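Local coordinates for protein aspartate aminotransferase (Giardia lamblia, PDB 3MEB) that probably interconverts L-aspartate and 2-oxoglutarate with oxaloacetate and L-glutamate, working as a homodimer with pyridoxal 5'-phosphate as cofactor, at residues A[436-439]-A[440-444]; A[32-35]-A[36-39]; A[218-221]-A[222-225]; A[110-113]-A[114-117]; A[320-323]-A[324-327]. One frame throughout, in Å; residues are numbered along the deposited sequence.

Contact 1 of 5, residues A[436-439]-A[440-444]; sequences AIHD and AVTKL
Ala440 N donates to Ala436 O at 3.0 Å, and the same four-residue step recurs from Val441 to Ile437, Thr442 to His438 and Lys443 to Asp439, so residues 436-443 follow one regular alpha-helical path. On this frame the Thr442 hydroxyl turns back to the preceding turn. With OG1 beside its own backbone N (chi1 -47°), it donates to His438 O at a short 2.5 Å. That carbonyl oxygen is thus gripped twice by one residue: Thr442 N and Thr442 OG1 reach it from opposite faces of the carbonyl plane, the hydroxyl lying 36° out of it. OG1 also sits over one face of the His438 imidazole, offset toward the rim, where CD2 is 3.6 Å from it. A different ring atom, His438 ND1, is hydrogen-bonded to Thr373 OG1. This is the last helix of the chain, 430-443, and it packs against helix 399-409. Asp439 divides its two carboxylate oxygens between this helix and helix 399-409. Its OD1 offers the syn lone pair to Lys443 NZ, 3.2 Å away in a salt bridge, for which the lysine chain bends at three successive torsions. Its OD2 accepts from Tyr404 OH and Trp409 NE1, bonds that would hold the carboxylate's rotation. On another flank Ile437 CG2 and Val441 CG2 make apolar contact at 4.2 Å, with Trp382 touching the isoleucine and Leu397 and Phe446 the valine. Leu444 N still donates to Ala440 O at 2.9 Å, yet Leu444 is the first residue to leave helical torsions, and its carbonyl oxygen accepts from His401 NE2.

Contact 2 of 5, residues A[32-35]-A[36-39]; sequences PPDA and ILNL
Asp34 carries its CG opposite the backbone N (chi1 -171°), and a chi2 of 81° then turns OD2 onto the amide groups of Ile36 and Leu37. The two bonds to this one oxygen differ in quality. Leu37 N lies 2.9 Å from Asp34 OD2 and its N-H points almost straight (173°) at the anti lone pair of that oxygen. Ile36 N, at 3.1 Å from the same OD2, is bent and approaches from well above the carboxylate plane. The second carboxylate oxygen, OD1, forms a salt bridge with Arg319 of the second subunit; Asp34 is therefore held at both oxygens, and the charged partner would probably favour its ionised form. Asn38 reaches back across the turn, its side chain also extended away from its own N, and lies alongside Pro33, pointing the same way. Its amide carbon CG is 3.4 Å from Pro33 CB, a carbon-to-amide packing with no polar bond in it. Further on, Leu39 CG comes to 3.4 Å from Ala35 O, while Leu39 N donates to Ile36 O at 2.9 Å as the chain winds up. Ile36 packs on Val56 and Val414, its side chain about 5 Å from that of Trp155, a cofactor-binding residue, and Leu37 packs on Val93 of the second subunit. An aspartate accepting from the amide two residues on closes an Asx turn, and its further bond to the amide three residues on, that of Leu37, is the capping interaction typical of a helix N terminus, here that of helix 37-45 beside the dimer interface.

Contact 3 of 5, residues A[218-221]-A[222-225]; sequences DFTE and AQWK. With EDO (1,2-ethanediol), chain J.
Phe219 and Trp224 meet almost at a right angle: the phenyl ring turns its edge to the face of the indole, the planes 80° apart and the centroid of the six-membered indole ring 4.9 Å from that of Phe219. The leading atom is Phe219 CD2, which comes to 3.6 Å from Trp224 CZ2. Further back along the same side chain, Phe219 CB stands over the five-membered ring, 3.7 Å from its centroid and near the normal, a CH-pi contact, so both halves of the indole are engaged. Other rings continue the cluster edge-to-face: Tyr178 on Phe219, and Phe207 and Phe262 on Trp224.

Beside this apolar pair, the side chains of Thr220 and Gln223 cross at a slant and bond to each other's backbone N-H. OG1 of Thr220, lodged between its backbone N and carbonyl carbon (chi1 67°), accepts from Gln223 N at 3.2 Å. In return Thr220 N donates to Gln223 OE1 at 3.0 Å, nearly straight. A water gives a second bond to that OE1 at 2.8 Å and also donates to Asp218 O. Trp224 N closes the first helical turn on Thr220 O at 2.8 Å. The reciprocal bonds form a capping box with Thr220 as N-cap, and the Phe219-Trp224 contact, from the residue before the cap to the fourth after it, is a hydrophobic staple; together they mark the start of helix 221-234.

Contact 4 of 5, residues A[110-113]-A[114-117]; sequences KDSK and AAQE. With EDO (1,2-ethanediol), chain I; EDO (1,2-ethanediol), chain G; EDO (1,2-ethanediol), chain H.
Lys113 NZ and Glu117 OE2 form a salt bridge at 2.9 Å across one helical turn, the ammonium arriving on the syn side of the carboxylate but 30° out of its plane. The lysine chain runs nearly extended as far as CE and folds over at its last torsion to bring the nitrogen in, while Glu117 stretches straight beyond CG to meet it. On the backbone, Glu117 N donates to Lys113 O at 3.0 Å, so the same two residues are joined by backbone as well as by charge. One residue earlier, at the N-cap, Ser112 OG accepts from Ala115 N at 3.1 Å along a fairly straight N-H. It can do so because chi1 of 67° tucks the hydroxyl between the serine's own N and carbonyl carbon, facing the start of the helix. Ser112 O takes Gln116 N at 2.9 Å. The amide of Ala114, also in the first turn, donates to O1 of an ethanediol (chain I) at 2.8 Å, a molecule probably left by the crystallisation liquor. A second such molecule (chain G) receives Asp111 N through its O2.

In the next shell, Glu117 OE1 has its own salt bridge to Arg119, which would help fix the carboxylate and spread its charge, and Glu117 O accepts from Asn303. Ser112, Ala114 and Ala115 all pack on Ile120, seating the turn against strand 120-125. A serine N-cap of this kind is characteristic of helix starts; here it opens the short surface helix 113-116, which leads from helix 97-108 into the edge strand of the large mixed sheet.

Contact 5 of 5, residues A[320-323]-A[324-327]; sequences KTWS and MSAI. With EDO (1,2-ethanediol), chain L.
Trp322 and Ser325 face each other in the buried connection from helix 300-319 to helix 327-337, where the chain runs along the second subunit at the cofactor site. Trp322 NE1 donates to Ser325 OG at 3.1 Å, and the bond is nearly straight with the oxygen close to the indole plane. A chi1 of 62° sets CG between the tryptophan's backbone N and carbonyl carbon, which brings the pyrrole edge of the ring beside Met324 and Ser325. At the same edge, CD1 lies 3.2 Å from Met324 O, so two oxygens line adjoining positions of the pyrrole rim. The hydroxyl of Ser325 also has a weak bond with Gln124 O.

Between these residues the backbone makes a classic gamma turn. Ser323 at its corner has phi 74° and psi -69°, and Met324 N bends back to Trp322 O at 3.0 Å, a weak bond because of its poor angle. The turn brings the carbonyl oxygens of Trp322 and Met324 to within 3.1 Å of one another. Such a pair would repel, but Arg285 of the second subunit, which binds the cofactor, donates NH2 to Trp322 O and, weakly, NE to Met324 O.

At the corner, the side chain of Ser323 comes to about 4 Å, nearest atoms, from a bound pyridoxal phosphate, and its OG donates to O1 of an ethanediol (chain L) at 2.7 Å, probably a crystallisation additive. Met324 folds back through two bent torsions, placing CE 3.7 Å from Ser323 OG, and its side chain packs on Tyr90, which binds a pyridoxal phosphate not held by this chain, and on Pro91.

How the contacts relate
From the N terminus the order is contact 2, contact 4, contact 3, contact 5 and contact 1. Each lies within one continuous run of residues, so none closes a long loop; they follow in series without nesting or crossing. Contact 2 starts helix 37-45, contact 4 starts the short helix 113-116, between helix 97-108 and strand 120-125, contact 3 opens helix 221-234 after strand 204-208, contact 5 links helices 300-319 and 327-337, and contact 1 ends helix 430-443. None touches another: even contacts 1 and 2 keep nearest atoms about 14 Å apart. Contacts 2 and 5, centres 26 Å apart, both reach the second subunit; contacts 1 and 4, the most widely separated with centres 53 Å apart, lie on opposite sides of the chain's centre.

Contact 1 of 5, residues A[436-439]-A[440-444]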
loop_
_atom_site.group_PDB
_atom_site.type_symbol
_atom_site.label_atom_id
_atom_site.label_comp_id
_atom_site.label_asym_id
_atom_site.label_seq_id
_atom_site.Cartn_x
_atom_site.Cartn_y
_atom_site.Cartn_z
ATOM N N ALA A 436 -5.944 -27.295 -28.741
ATOM C CA ALA A 436 -5.173 -27.745 -27.597
ATOM C C ALA A 436 -6.046 -28.429 -26.571
ATOM O O ALA A 436 -5.671 -29.450 -26.025
ATOM C CB ALA A 436 -4.394 -26.566 -26.949
ATOM N N ILE A 437 -7.205 -27.852 -26.287
ATOM C CA ILE A 437 -8.129 -28.431 -25.314
ATOM C C ILE A 437 -8.632 -29.804 -25.818
ATOM O O ILE A 437 -8.765 -30.772 -25.039
ATOM C CB ILE A 437 -9.304 -27.449 -25.023
ATOM C CG1 ILE A 437 -8.772 -26.229 -24.228
ATOM C CG2 ILE A 437 -10.396 -28.157 -24.258
ATOM C CD1 ILE A 437 -9.755 -25.107 -24.031
ATOM N N HIS A 438 -8.856 -29.890 -27.124
ATOM C CA HIS A 438 -9.310 -31.135 -27.733
ATOM C C HIS A 438 -8.271 -32.234 -27.573
ATOM O O HIS A 438 -8.595 -33.368 -27.216
ATOM C CB HIS A 438 -9.651 -30.902 -29.198
ATOM C CG HIS A 438 -10.238 -32.091 -29.878
ATOM N ND1 HIS A 438 -11.593 -32.322 -29.925
ATOM C CD2 HIS A 438 -9.655 -33.123 -30.534
ATOM C CE1 HIS A 438 -11.825 -33.443 -30.593
ATOM N NE2 HIS A 438 -10.664 -33.952 -30.967
ATOM N N ASP A 439 -7.016 -31.856 -27.768
ATOM C CA ASP A 439 -5.891 -32.753 -27.646
ATOM C C ASP A 439 -5.765 -33.236 -26.205
ATOM O O ASP A 439 -5.692 -34.442 -25.968
ATOM C CB ASP A 439 -4.620 -32.038 -28.089
ATOM C CG ASP A 439 -3.417 -32.930 -28.039
ATOM O OD1 ASP A 439 -3.572 -34.099 -28.426
ATOM O OD2 ASP A 439 -2.338 -32.455 -27.607
ATOM N N ALA A 440 -5.779 -32.299 -25.244
ATOM C CA ALA A 440 -5.661 -32.635 -23.811
ATOM C C ALA A 440 -6.734 -33.602 -23.326
ATOM O O ALA A 440 -6.437 -34.544 -22.591
ATOM C CB ALA A 440 -5.651 -31.355 -22.945
ATOM N N VAL A 441 -7.970 -33.371 -23.777
ATOM C CA VAL A 441 -9.161 -34.073 -23.328
ATOM C C VAL A 441 -9.299 -35.427 -24.057
ATOM O O VAL A 441 -9.807 -36.401 -23.485
ATOM C CB VAL A 441 -10.388 -33.114 -23.512
ATOM C CG1 VAL A 441 -11.706 -33.805 -23.490
ATOM C CG2 VAL A 441 -10.314 -31.978 -22.448
ATOM N N THR A 442 -8.812 -35.508 -25.289
ATOM C CA THR A 442 -8.737 -36.801 -25.975
ATOM C C THR A 442 -7.664 -37.687 -25.330
ATOM O O THR A 442 -7.944 -38.832 -24.981
ATOM C CB THR A 442 -8.456 -36.669 -27.479
ATOM O OG1 THR A 442 -9.312 -35.670 -28.032
ATOM C CG2 THR A 442 -8.711 -37.998 -28.177
ATOM N N LYS A 443 -6.454 -37.171 -25.142
ATOM C CA LYS A 443 -5.428 -37.952 -24.430
ATOM C C LYS A 443 -5.796 -38.316 -22.979
ATOM O O LYS A 443 -5.482 -39.414 -22.523
ATOM C CB LYS A 443 -4.094 -37.227 -24.420
ATOM C CG LYS A 443 -3.430 -37.139 -25.790
ATOM C CD LYS A 443 -1.982 -37.611 -25.741
ATOM C CE LYS A 443 -1.059 -36.719 -26.562
ATOM N NZ LYS A 443 -1.500 -36.521 -27.975
ATOM N N LEU A 444 -6.452 -37.386 -22.280
ATOM C CA LEU A 444 -6.754 -37.476 -20.848
ATOM C C LEU A 444 -8.259 -37.303 -20.637
ATOM O O LEU A 444 -8.717 -36.253 -20.191
ATOM C CB LEU A 444 -6.006 -36.364 -20.096
ATOM C CG LEU A 444 -4.480 -36.487 -20.098
ATOM C CD1 LEU A 444 -3.764 -35.153 -19.835
ATOM C CD2 LEU A 444 -4.127 -37.532 -19.068
#

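Contact 2 of 5, residues A[32-35]-A[36-39]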
loop_
_atom_site.group_PDB
_atom_site.type_symbol
_atom_site.label_atom_id
_atom_site.label_comp_id
_atom_site.label_asym_id
_atom_site.label_seq_id
_atom_site.Cartn_x
_atom_site.Cartn_y
_atom_site.Cartn_z
ATOM N N PRO A 32 6.446 -20.851 -2.067
ATOM C CA PRO A 32 6.131 -20.989 -3.488
ATOM C C PRO A 32 5.435 -19.743 -4.082
ATOM O O PRO A 32 4.697 -19.055 -3.387
ATOM C CB PRO A 32 5.164 -22.151 -3.532
ATOM C CG PRO A 32 5.331 -22.888 -2.208
ATOM C CD PRO A 32 5.796 -21.884 -1.238
ATOM N N PRO A 33 5.668 -19.473 -5.367
ATOM C CA PRO A 33 5.128 -18.285 -6.014
ATOM C C PRO A 33 3.595 -18.324 -5.980
ATOM O O PRO A 33 3.034 -19.431 -5.969
ATOM C CB PRO A 33 5.612 -18.437 -7.458
ATOM C CG PRO A 33 6.722 -19.331 -7.399
ATOM C CD PRO A 33 6.499 -20.259 -6.282
ATOM N N ASP A 34 2.924 -17.176 -5.943
ATOM C CA ASP A 34 1.455 -17.195 -6.056
ATOM C C ASP A 34 1.027 -17.975 -7.290
ATOM O O ASP A 34 1.544 -17.727 -8.391
ATOM C CB ASP A 34 0.876 -15.782 -6.155
ATOM C CG ASP A 34 -0.624 -15.751 -6.053
ATOM O OD1 ASP A 34 -1.143 -15.807 -4.930
ATOM O OD2 ASP A 34 -1.296 -15.604 -7.091
ATOM N N ALA A 35 0.040 -18.855 -7.112
ATOM C CA ALA A 35 -0.372 -19.800 -8.165
ATOM C C ALA A 35 -1.055 -19.105 -9.345
ATOM O O ALA A 35 -1.065 -19.640 -10.441
ATOM C CB ALA A 35 -1.283 -20.889 -7.594
ATOM N N ILE A 36 -1.647 -17.940 -9.102
ATOM C CA ILE A 36 -2.213 -17.135 -10.167
ATOM C C ILE A 36 -1.170 -16.155 -10.704
ATOM O O ILE A 36 -0.844 -16.194 -11.904
ATOM C CB ILE A 36 -3.520 -16.409 -9.719
ATOM C CG1 ILE A 36 -4.565 -17.447 -9.263
ATOM C CG2 ILE A 36 -4.035 -15.510 -10.870
ATOM C CD1 ILE A 36 -5.839 -16.847 -8.603
ATOM N N LEU A 37 -0.630 -15.275 -9.856
ATOM C CA LEU A 37 0.275 -14.238 -10.387
ATOM C C LEU A 37 1.493 -14.815 -11.132
ATOM O O LEU A 37 1.982 -14.244 -12.147
ATOM C CB LEU A 37 0.761 -13.252 -9.278
ATOM C CG LEU A 37 -0.309 -12.340 -8.654
ATOM C CD1 LEU A 37 0.240 -11.422 -7.563
ATOM C CD2 LEU A 37 -0.998 -11.523 -9.740
ATOM N N ASN A 38 2.002 -15.941 -10.632
ATOM C CA ASN A 38 3.200 -16.550 -11.224
ATOM C C ASN A 38 2.943 -17.028 -12.668
ATOM O O ASN A 38 3.884 -17.239 -13.421
ATOM C CB ASN A 38 3.700 -17.687 -10.312
ATOM C CG ASN A 38 5.025 -18.357 -10.796
ATOM O OD1 ASN A 38 6.076 -17.714 -10.863
ATOM N ND2 ASN A 38 4.955 -19.674 -11.081
ATOM N N LEU A 39 1.672 -17.181 -13.074
ATOM C CA LEU A 39 1.387 -17.634 -14.424
ATOM C C LEU A 39 1.857 -16.617 -15.433
ATOM O O LEU A 39 2.286 -16.985 -16.538
ATOM C CB LEU A 39 -0.112 -17.920 -14.614
ATOM C CG LEU A 39 -0.673 -19.088 -13.811
ATOM C CD1 LEU A 39 -2.245 -19.033 -13.868
ATOM C CD2 LEU A 39 -0.141 -20.441 -14.347
#

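Contact 3 of 5, residues A[218-221]-A[222-225]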
loop_
_atom_site.group_PDB
_atom_site.type_symbol
_atom_site.label_atom_id
_atom_site.label_comp_id
_atom_site.label_asym_id
_atom_site.label_seq_id
_atom_site.Cartn_x
_atom_site.Cartn_y
_atom_site.Cartn_z
ATOM N N ASP A 218 -23.426 -16.392 -10.361
ATOM C CA ASP A 218 -23.825 -15.356 -9.421
ATOM C C ASP A 218 -25.215 -15.687 -8.866
ATOM O O ASP A 218 -26.013 -16.370 -9.512
ATOM C CB ASP A 218 -23.900 -13.977 -10.150
ATOM C CG ASP A 218 -22.532 -13.315 -10.409
ATOM O OD1 ASP A 218 -21.463 -13.801 -9.961
ATOM O OD2 ASP A 218 -22.538 -12.237 -11.099
ATOM N N PHE A 219 -25.513 -15.200 -7.672
ATOM C CA PHE A 219 -26.906 -15.077 -7.248
ATOM C C PHE A 219 -27.648 -14.204 -8.257
ATOM O O PHE A 219 -27.165 -13.136 -8.653
ATOM C CB PHE A 219 -27.047 -14.411 -5.873
ATOM C CG PHE A 219 -26.352 -15.141 -4.725
ATOM C CD1 PHE A 219 -26.571 -16.482 -4.486
ATOM C CD2 PHE A 219 -25.529 -14.452 -3.843
ATOM C CE1 PHE A 219 -25.965 -17.109 -3.446
ATOM C CE2 PHE A 219 -24.949 -15.085 -2.785
ATOM C CZ PHE A 219 -25.145 -16.399 -2.577
ATOM N N THR A 220 -28.851 -14.630 -8.640
ATOM C CA THR A 220 -29.726 -13.789 -9.435
ATOM C C THR A 220 -30.391 -12.678 -8.600
ATOM O O THR A 220 -30.340 -12.705 -7.375
ATOM C CB THR A 220 -30.810 -14.626 -10.100
ATOM O OG1 THR A 220 -31.711 -15.176 -9.102
ATOM C CG2 THR A 220 -30.140 -15.734 -10.947
ATOM N N GLU A 221 -31.004 -11.699 -9.259
ATOM C CA GLU A 221 -31.703 -10.652 -8.508
ATOM C C GLU A 221 -32.715 -11.306 -7.588
ATOM O O GLU A 221 -32.833 -10.949 -6.435
ATOM C CB GLU A 221 -32.385 -9.629 -9.401
ATOM C CG GLU A 221 -31.477 -8.824 -10.264
ATOM C CD GLU A 221 -32.151 -7.574 -10.811
ATOM O OE1 GLU A 221 -33.209 -7.172 -10.276
ATOM O OE2 GLU A 221 -31.598 -6.980 -11.757
ATOM N N ALA A 222 -33.404 -12.323 -8.067
ATOM C CA ALA A 222 -34.409 -13.002 -7.250
ATOM C C ALA A 222 -33.789 -13.679 -6.018
ATOM O O ALA A 222 -34.376 -13.671 -4.941
ATOM C CB ALA A 222 -35.215 -14.049 -8.110
ATOM N N GLN A 223 -32.632 -14.301 -6.210
ATOM C CA GLN A 223 -31.916 -14.948 -5.107
ATOM C C GLN A 223 -31.414 -13.921 -4.099
ATOM O O GLN A 223 -31.571 -14.093 -2.888
ATOM C CB GLN A 223 -30.807 -15.844 -5.638
ATOM C CG GLN A 223 -31.410 -17.049 -6.405
ATOM C CD GLN A 223 -30.376 -17.917 -7.087
ATOM O OE1 GLN A 223 -29.387 -17.422 -7.598
ATOM N NE2 GLN A 223 -30.614 -19.236 -7.099
ATOM N N TRP A 224 -30.869 -12.831 -4.582
ATOM C CA TRP A 224 -30.455 -11.743 -3.662
ATOM C C TRP A 224 -31.645 -11.263 -2.838
ATOM O O TRP A 224 -31.507 -11.065 -1.635
ATOM C CB TRP A 224 -29.867 -10.553 -4.419
ATOM C CG TRP A 224 -28.447 -10.687 -4.868
ATOM C CD1 TRP A 224 -27.995 -10.683 -6.145
ATOM C CD2 TRP A 224 -27.290 -10.763 -4.036
ATOM N NE1 TRP A 224 -26.626 -10.772 -6.171
ATOM C CE2 TRP A 224 -26.167 -10.827 -4.884
ATOM C CE3 TRP A 224 -27.093 -10.789 -2.661
ATOM C CZ2 TRP A 224 -24.875 -10.918 -4.404
ATOM C CZ3 TRP A 224 -25.792 -10.862 -2.185
ATOM C CH2 TRP A 224 -24.707 -10.932 -3.049
ATOM N N LYS A 225 -32.813 -11.109 -3.467
ATOM C CA LYS A 225 -33.986 -10.641 -2.745
ATOM C C LYS A 225 -34.456 -11.613 -1.663
ATOM O O LYS A 225 -35.016 -11.178 -0.668
ATOM C CB LYS A 225 -35.149 -10.331 -3.674
ATOM C CG LYS A 225 -34.938 -9.084 -4.469
ATOM C CD LYS A 225 -36.062 -8.843 -5.436
ATOM C CE LYS A 225 -35.693 -7.756 -6.437
ATOM N NZ LYS A 225 -36.751 -6.714 -6.504
HETATM C C1 EDO J . -22.343 -13.779 -5.256
HETATM O O1 EDO J . -21.087 -14.458 -5.068
HETATM C C2 EDO J . -22.465 -13.262 -6.689
HETATM O O2 EDO J . -23.803 -12.960 -7.073
HETATM O O HOH W 1 -27.699 -18.401 -9.625
#

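Contact 4 of 5, residues A[110-113]-A[114-117]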
loop_
_atom_site.group_PDB
_atom_site.type_symbol
_atom_site.label_atom_id
_atom_site.label_comp_id
_atom_site.label_asym_id
_atom_site.label_seq_id
_atom_site.Cartn_x
_atom_site.Cartn_y
_atom_site.Cartn_z
ATOM N N LYS A 110 -25.646 8.406 -7.578
ATOM C CA LYS A 110 -25.501 9.829 -7.406
ATOM C C LYS A 110 -26.437 10.258 -6.300
ATOM O O LYS A 110 -27.587 9.894 -6.343
ATOM C CB LYS A 110 -25.827 10.542 -8.703
ATOM C CG LYS A 110 -25.918 12.049 -8.595
ATOM C CD LYS A 110 -24.594 12.690 -8.191
ATOM C CE LYS A 110 -24.559 14.190 -8.544
ATOM N NZ LYS A 110 -23.237 14.838 -8.188
ATOM N N ASP A 111 -25.911 10.965 -5.293
ATOM C CA ASP A 111 -26.671 11.414 -4.118
ATOM C C ASP A 111 -27.567 10.325 -3.530
ATOM O O ASP A 111 -28.776 10.534 -3.305
ATOM C CB ASP A 111 -27.545 12.622 -4.466
ATOM C CG ASP A 111 -26.740 13.808 -4.907
ATOM O OD1 ASP A 111 -25.672 14.056 -4.279
ATOM O OD2 ASP A 111 -27.174 14.488 -5.868
ATOM N N SER A 112 -26.989 9.168 -3.263
ATOM C CA SER A 112 -27.778 8.066 -2.758
ATOM C C SER A 112 -28.492 8.460 -1.448
ATOM O O SER A 112 -28.086 9.392 -0.751
ATOM C CB SER A 112 -26.900 6.846 -2.528
ATOM O OG SER A 112 -25.956 7.053 -1.474
ATOM N N LYS A 113 -29.558 7.749 -1.154
ATOM C CA LYS A 113 -30.259 7.881 0.134
ATOM C C LYS A 113 -29.280 7.646 1.298
ATOM O O LYS A 113 -29.290 8.389 2.262
ATOM C CB LYS A 113 -31.436 6.892 0.202
ATOM C CG LYS A 113 -32.294 6.954 1.468
ATOM C CD LYS A 113 -33.189 5.715 1.540
ATOM C CE LYS A 113 -34.261 5.840 2.584
ATOM N NZ LYS A 113 -33.815 5.431 3.921
ATOM N N ALA A 114 -28.389 6.657 1.169
ATOM C CA ALA A 114 -27.410 6.381 2.216
ATOM C C ALA A 114 -26.446 7.596 2.448
ATOM O O ALA A 114 -26.163 7.971 3.595
ATOM C CB ALA A 114 -26.644 5.130 1.893
ATOM N N ALA A 115 -25.969 8.210 1.368
ATOM C CA ALA A 115 -25.118 9.401 1.471
ATOM C C ALA A 115 -25.867 10.563 2.101
ATOM O O ALA A 115 -25.326 11.271 2.948
ATOM C CB ALA A 115 -24.584 9.833 0.074
ATOM N N GLN A 116 -27.093 10.789 1.647
ATOM C CA GLN A 116 -27.929 11.882 2.158
ATOM C C GLN A 116 -28.205 11.745 3.642
ATOM O O GLN A 116 -28.384 12.748 4.335
ATOM C CB GLN A 116 -29.258 11.925 1.406
ATOM C CG GLN A 116 -29.094 12.396 -0.027
ATOM C CD GLN A 116 -30.302 13.169 -0.530
ATOM O OE1 GLN A 116 -31.422 12.968 -0.065
ATOM N NE2 GLN A 116 -30.075 14.067 -1.481
ATOM N N GLU A 117 -28.264 10.505 4.124
ATOM C CA GLU A 117 -28.469 10.249 5.541
ATOM C C GLU A 117 -27.184 10.178 6.394
ATOM O O GLU A 117 -27.256 9.928 7.590
ATOM C CB GLU A 117 -29.260 8.950 5.678
ATOM C CG GLU A 117 -30.612 9.019 4.999
ATOM C CD GLU A 117 -31.424 7.745 5.130
ATOM O OE1 GLU A 117 -30.870 6.662 5.351
ATOM O OE2 GLU A 117 -32.644 7.853 5.049
HETATM C C1 EDO I . -28.140 3.531 -0.723
HETATM O O1 EDO I . -28.789 4.771 -0.807
HETATM C C2 EDO I . -26.994 3.413 -1.700
HETATM O O2 EDO I . -27.442 3.129 -3.039
HETATM C C1 EDO G . -21.658 11.055 -3.325
HETATM O O1 EDO G . -22.794 10.570 -2.629
HETATM C C2 EDO G . -21.738 10.666 -4.798
HETATM O O2 EDO G . -22.727 11.448 -5.484
HETATM C C1 EDO H . -19.655 12.321 -9.096
HETATM O O1 EDO H . -20.392 12.939 -8.028
HETATM C C2 EDO H . -20.382 12.552 -10.401
HETATM O O2 EDO H . -21.365 13.557 -10.154
#

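Contact 5 of 5, residues A[320-323]-A[324-327]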
loop_
_atom_site.group_PDB
_atom_site.type_symbol
_atom_site.label_atom_id
_atom_site.label_comp_id
_atom_site.label_asym_id
_atom_site.label_seq_id
_atom_site.Cartn_x
_atom_site.Cartn_y
_atom_site.Cartn_z
ATOM N N LYS A 320 -0.524 2.950 10.528
ATOM C CA LYS A 320 0.373 1.927 11.039
ATOM C C LYS A 320 0.841 0.876 10.037
ATOM O O LYS A 320 1.713 0.056 10.368
ATOM C CB LYS A 320 -0.285 1.192 12.196
ATOM C CG LYS A 320 -0.734 2.082 13.279
ATOM C CD LYS A 320 -1.366 1.239 14.398
ATOM C CE LYS A 320 -2.761 1.624 14.653
ATOM N NZ LYS A 320 -3.215 1.076 15.930
ATOM N N THR A 321 0.349 0.956 8.808
ATOM C CA THR A 321 0.579 -0.060 7.798
ATOM C C THR A 321 1.346 0.492 6.625
ATOM O O THR A 321 2.436 0.002 6.336
ATOM C CB THR A 321 -0.765 -0.743 7.362
ATOM O OG1 THR A 321 -1.561 -0.988 8.522
ATOM C CG2 THR A 321 -0.484 -2.083 6.698
ATOM N N TRP A 322 0.810 1.535 5.995
ATOM C CA TRP A 322 1.464 2.207 4.878
ATOM C C TRP A 322 1.300 3.746 4.844
ATOM O O TRP A 322 1.577 4.373 3.816
ATOM C CB TRP A 322 1.023 1.604 3.535
ATOM C CG TRP A 322 -0.382 1.709 3.222
ATOM C CD1 TRP A 322 -1.027 2.800 2.769
ATOM C CD2 TRP A 322 -1.364 0.646 3.273
ATOM N NE1 TRP A 322 -2.357 2.516 2.545
ATOM C CE2 TRP A 322 -2.595 1.204 2.870
ATOM C CE3 TRP A 322 -1.326 -0.701 3.658
ATOM C CZ2 TRP A 322 -3.758 0.451 2.800
ATOM C CZ3 TRP A 322 -2.475 -1.437 3.596
ATOM C CH2 TRP A 322 -3.686 -0.861 3.196
ATOM N N SER A 323 0.923 4.316 5.995
ATOM C CA SER A 323 0.808 5.746 6.257
ATOM C C SER A 323 -0.397 6.418 5.620
ATOM O O SER A 323 -1.356 6.804 6.329
ATOM C CB SER A 323 2.106 6.491 5.967
ATOM O OG SER A 323 2.085 7.689 6.702
ATOM N N MET A 324 -0.382 6.529 4.290
ATOM C CA MET A 324 -1.618 6.851 3.566
ATOM C C MET A 324 -1.470 6.308 2.147
ATOM O O MET A 324 -0.401 5.747 1.801
ATOM C CB MET A 324 -1.966 8.335 3.633
ATOM C CG MET A 324 -1.193 9.193 2.711
ATOM S SD MET A 324 0.564 9.183 2.990
ATOM C CE MET A 324 0.673 10.227 4.490
ATOM N N SER A 325 -2.517 6.445 1.343
ATOM C CA SER A 325 -2.661 5.630 0.147
ATOM C C SER A 325 -2.085 6.375 -1.074
ATOM O O SER A 325 -1.555 7.494 -0.935
ATOM C CB SER A 325 -4.118 5.147 0.020
ATOM O OG SER A 325 -4.439 4.200 1.070
ATOM N N ALA A 326 -2.089 5.733 -2.231
ATOM C CA ALA A 326 -1.294 6.182 -3.359
ATOM C C ALA A 326 -2.065 7.106 -4.308
ATOM O O ALA A 326 -3.162 6.792 -4.744
ATOM C CB ALA A 326 -0.734 4.990 -4.126
ATOM N N ILE A 327 -1.462 8.225 -4.661
ATOM C CA ILE A 327 -2.189 9.317 -5.308
ATOM C C ILE A 327 -2.519 9.122 -6.792
ATOM O O ILE A 327 -3.523 9.612 -7.261
ATOM C CB ILE A 327 -1.460 10.641 -5.140
ATOM C CG1 ILE A 327 -0.071 10.651 -5.822
ATOM C CG2 ILE A 327 -1.313 10.992 -3.638
ATOM C CD1 ILE A 327 0.778 11.934 -5.514
HETATM C C1 EDO L . 4.972 10.467 6.807
HETATM O O1 EDO L . 4.312 9.250 6.391
HETATM C C2 EDO L . 4.098 11.403 7.617
HETATM O O2 EDO L . 4.314 11.218 9.025
#